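ESX-1 secretion system protein EccA1 (Mycobacterium tuberculosis, PDB 4F3V) probably hydrolyses ATP and may supply energy for exporting virulence factors through the ESX-1 type VII secretion system, this chain being the N-terminal TPR domain of the ATPase. Local coordinates at residues E189-L194 and A215-S220. Residues are numbered along the deposited sequence; the frame is centred on the assembly and turned at random.
Sequences EAERRL and AMARRS. With SO4 (sulfate ion), chain E.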
ATOM      1  N   GLU A 189     -10.864  -4.241  21.939  1.00 27.93           N
ATOM      2  CA  GLU A 189      -9.739  -3.402  21.556  1.00 27.51           C
ATOM      3  C   GLU A 189      -9.874  -2.946  20.087  1.00 25.24           C
ATOM      4  O   GLU A 189      -9.655  -1.770  19.788  1.00 24.12           O
ATOM      5  CB  GLU A 189      -8.412  -4.146  21.797  1.00 28.99           C
ATOM      6  CG  GLU A 189      -7.195  -3.398  21.255  1.00 29.12           C
ATOM      7  CD  GLU A 189      -5.862  -4.034  21.588  1.00 29.96           C
ATOM      8  OE1 GLU A 189      -5.803  -5.100  22.261  1.00 30.78           O
ATOM      9  OE2 GLU A 189      -4.856  -3.452  21.147  1.00 30.50           O
ATOM     10  N   ALA A 190     -10.205  -3.878  19.190  1.00 23.37           N
ATOM     11  CA  ALA A 190     -10.423  -3.557  17.777  1.00 23.08           C
ATOM     12  C   ALA A 190     -11.462  -2.442  17.614  1.00 23.68           C
ATOM     13  O   ALA A 190     -11.241  -1.483  16.892  1.00 22.88           O
ATOM     14  CB  ALA A 190     -10.856  -4.784  16.988  1.00 22.26           C
ATOM     15  N   GLU A 191     -12.564  -2.541  18.338  1.00 25.19           N
ATOM     16  CA  GLU A 191     -13.623  -1.527  18.258  1.00 26.26           C
ATOM     17  C   GLU A 191     -13.176  -0.166  18.756  1.00 26.48           C
ATOM     18  O   GLU A 191     -13.431   0.830  18.095  1.00 25.55           O
ATOM     19  CB  GLU A 191     -14.857  -2.006  19.007  1.00 27.98           C
ATOM     20  CG  GLU A 191     -15.512  -3.189  18.323  1.00 28.34           C
ATOM     21  CD  GLU A 191     -16.368  -4.033  19.251  1.00 30.52           C
ATOM     22  OE1 GLU A 191     -16.317  -3.831  20.479  1.00 30.80           O
ATOM     23  OE2 GLU A 191     -17.081  -4.927  18.727  1.00 32.54           O
ATOM     24  N   ARG A 192     -12.468  -0.121  19.883  1.00 27.93           N
ATOM     25  CA  ARG A 192     -11.899   1.148  20.364  1.00 29.74           C
ATOM     26  C   ARG A 192     -10.918   1.756  19.314  1.00 28.03           C
ATOM     27  O   ARG A 192     -11.051   2.910  18.911  1.00 26.01           O
ATOM     28  CB  ARG A 192     -11.156   0.950  21.701  1.00 33.43           C
ATOM     29  CG  ARG A 192     -10.568   2.243  22.274  1.00 37.05           C
ATOM     30  CD  ARG A 192      -9.814   2.069  23.591  1.00 40.85           C
ATOM     31  NE  ARG A 192      -8.733   1.075  23.506  1.00 43.31           N
ATOM     32  CZ  ARG A 192      -7.465   1.305  23.136  1.00 44.22           C
ATOM     33  NH1 ARG A 192      -7.040   2.520  22.776  1.00 45.28           N
ATOM     34  NH2 ARG A 192      -6.603   0.294  23.116  1.00 44.89           N
ATOM     35  N   ARG A 193      -9.963   0.965  18.844  1.00 26.09           N
ATOM     36  CA  ARG A 193      -8.962   1.499  17.920  1.00 25.53           C
ATOM     37  C   ARG A 193      -9.534   1.901  16.567  1.00 24.72           C
ATOM     38  O   ARG A 193      -9.124   2.923  16.009  1.00 25.21           O
ATOM     39  CB  ARG A 193      -7.799   0.527  17.728  1.00 24.74           C
ATOM     40  CG  ARG A 193      -7.053   0.259  19.008  1.00 25.57           C
ATOM     41  CD  ARG A 193      -5.841  -0.604  18.746  1.00 25.24           C
ATOM     42  NE  ARG A 193      -5.139  -0.960  19.972  1.00 26.62           N
ATOM     43  CZ  ARG A 193      -4.351  -0.133  20.663  1.00 27.92           C
ATOM     44  NH1 ARG A 193      -4.163   1.129  20.272  1.00 27.83           N
ATOM     45  NH2 ARG A 193      -3.741  -0.573  21.763  1.00 29.35           N
ATOM     46  N   LEU A 194     -10.456   1.105  16.033  1.00 24.05           N
ATOM     47  CA  LEU A 194     -11.039   1.397  14.726  1.00 23.91           C
ATOM     48  C   LEU A 194     -11.959   2.618  14.801  1.00 25.28           C
ATOM     49  O   LEU A 194     -11.995   3.425  13.862  1.00 26.28           O
ATOM     50  CB  LEU A 194     -11.781   0.179  14.165  1.00 23.47           C
ATOM     51  CG  LEU A 194     -10.888  -1.009  13.748  1.00 23.93           C
ATOM     52  CD1 LEU A 194     -11.765  -2.220  13.367  1.00 23.07           C
ATOM     53  CD2 LEU A 194      -9.922  -0.615  12.628  1.00 21.54           C
ATOM     54  N   ALA A 215     -17.728  -4.386  11.856  1.00 22.06           N
ATOM     55  CA  ALA A 215     -18.902  -5.269  11.686  1.00 23.15           C
ATOM     56  C   ALA A 215     -18.565  -6.670  12.124  1.00 24.84           C
ATOM     57  O   ALA A 215     -19.342  -7.319  12.851  1.00 26.61           O
ATOM     58  CB  ALA A 215     -19.414  -5.268  10.248  1.00 23.60           C
ATOM     59  N   MET A 216     -17.408  -7.158  11.692  1.00 24.99           N
ATOM     60  CA  MET A 216     -16.972  -8.506  12.077  1.00 26.27           C
ATOM     61  C   MET A 216     -16.763  -8.626  13.589  1.00 26.55           C
ATOM     62  O   MET A 216     -17.159  -9.626  14.190  1.00 29.09           O
ATOM     63  CB  MET A 216     -15.702  -8.905  11.323  1.00 25.90           C
ATOM     64  CG  MET A 216     -15.915  -9.196   9.842  1.00 27.29           C
ATOM     65  SD  MET A 216     -17.112 -10.502   9.478  1.00 29.91           S
ATOM     66  CE  MET A 216     -18.465  -9.609   8.730  1.00 29.84           C
ATOM     67  N   ALA A 217     -16.150  -7.617  14.210  1.00 25.86           N
ATOM     68  CA  ALA A 217     -15.992  -7.637  15.667  1.00 26.52           C
ATOM     69  C   ALA A 217     -17.347  -7.686  16.380  1.00 28.33           C
ATOM     70  O   ALA A 217     -17.520  -8.442  17.347  1.00 28.51           O
ATOM     71  CB  ALA A 217     -15.190  -6.456  16.164  1.00 24.67           C
ATOM     72  N   ARG A 218     -18.290  -6.851  15.932  1.00 28.11           N
ATOM     73  CA  ARG A 218     -19.608  -6.831  16.558  1.00 29.90           C
ATOM     74  C   ARG A 218     -20.318  -8.154  16.417  1.00 30.87           C
ATOM     75  O   ARG A 218     -20.934  -8.654  17.377  1.00 32.39           O
ATOM     76  CB  ARG A 218     -20.484  -5.729  15.967  1.00 29.98           C
ATOM     77  CG  ARG A 218     -19.974  -4.337  16.251  1.00 29.99           C
ATOM     78  CD  ARG A 218     -20.163  -3.964  17.698  1.00 32.31           C
ATOM     79  NE  ARG A 218     -19.569  -2.662  17.920  1.00 33.41           N
ATOM     80  CZ  ARG A 218     -19.348  -2.114  19.110  1.00 35.07           C
ATOM     81  NH1 ARG A 218     -19.650  -2.749  20.229  1.00 36.99           N
ATOM     82  NH2 ARG A 218     -18.815  -0.905  19.164  1.00 37.21           N
ATOM     83  N   ARG A 219     -20.270  -8.721  15.222  1.00 31.04           N
ATOM     84  CA  ARG A 219     -20.943  -9.998  14.980  1.00 32.86           C
ATOM     85  C   ARG A 219     -20.360 -11.102  15.881  1.00 34.51           C
ATOM     86  O   ARG A 219     -21.100 -11.860  16.482  1.00 34.29           O
ATOM     87  CB  ARG A 219     -20.830 -10.408  13.520  1.00 33.24           C
ATOM     88  CG  ARG A 219     -21.404 -11.793  13.244  1.00 35.23           C
ATOM     89  CD  ARG A 219     -21.565 -12.028  11.760  1.00 35.74           C
ATOM     90  NE  ARG A 219     -22.769 -11.397  11.244  1.00 36.07           N
ATOM     91  CZ  ARG A 219     -23.042 -11.271   9.952  1.00 36.88           C
ATOM     92  NH1 ARG A 219     -22.189 -11.711   9.027  1.00 37.36           N
ATOM     93  NH2 ARG A 219     -24.179 -10.710   9.573  1.00 36.16           N
ATOM     94  N   SER A 220     -19.031 -11.177  15.988  1.00 34.23           N
ATOM     95  CA  SER A 220     -18.412 -12.230  16.811  1.00 35.62           C
ATOM     96  C   SER A 220     -18.707 -12.051  18.301  1.00 35.96           C
ATOM     97  O   SER A 220     -18.776 -13.015  19.035  1.00 36.56           O
ATOM     98  CB  SER A 220     -16.912 -12.297  16.576  1.00 35.54           C
ATOM     99  OG  SER A 220     -16.658 -12.738  15.238  1.00 37.50           O
TER
HETATM  100  S   SO4 E1003      -2.568   2.898  23.135  1.00 62.13           S
HETATM  101  O1  SO4 E1003      -4.016   3.044  23.422  1.00 62.06           O
HETATM  102  O2  SO4 E1003      -2.414   2.749  21.675  1.00 58.32           O
HETATM  103  O3  SO4 E1003      -1.818   4.104  23.539  1.00 64.28           O
HETATM  104  O4  SO4 E1003      -2.052   1.713  23.867  1.00 58.37           O
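Glu191 lays its carboxylate flat against one face of the Arg218 guanidinium. The two planes are 18° apart, and CD of Glu191 sits over the centre of the group, 3.5 Å from Arg218 CZ. Glu191 OE2 is also 3.5 Å from Arg218 NE, but well out of the guanidinium plane, so this salt bridge works through charge alone, with no N-H aimed at the oxygen. Glu191 OE2 also rests on aliphatic carbon, 3.4 Å from Arg218 CD and 3.5 Å from Ala217 CB; the small Ala217 lies where the backbones come nearest. A bend at chi2 (-72°) turns the end of Arg218 toward helix 187-198, where its guanidinium meets the carboxylate, while Glu191 reaches across extended beyond CG. The other oxygen of Glu191, OE1, takes a weak hydrogen bond from Gln221. Elsewhere on helix 187-198, Arg193 grips Glu189 side-on, NE and NH2 both reaching OE2, with NE at 2.8 Å. Arg192 NH2 lies over the centre of the Arg193 guanidinium, and both arginines bind a sulfate, probably from the crystallisation liquor; Arg193 NH1 donates to its O2 almost straight (2.8 Å, 176°). The contact joins neighbouring helices 187-198 and 207-221 of this TPR domain: Glu189 and Ala190 pack on helix 167-183, whereas Ala215 and Arg218 touch helix 224-237, continuing the helical array beyond the pair.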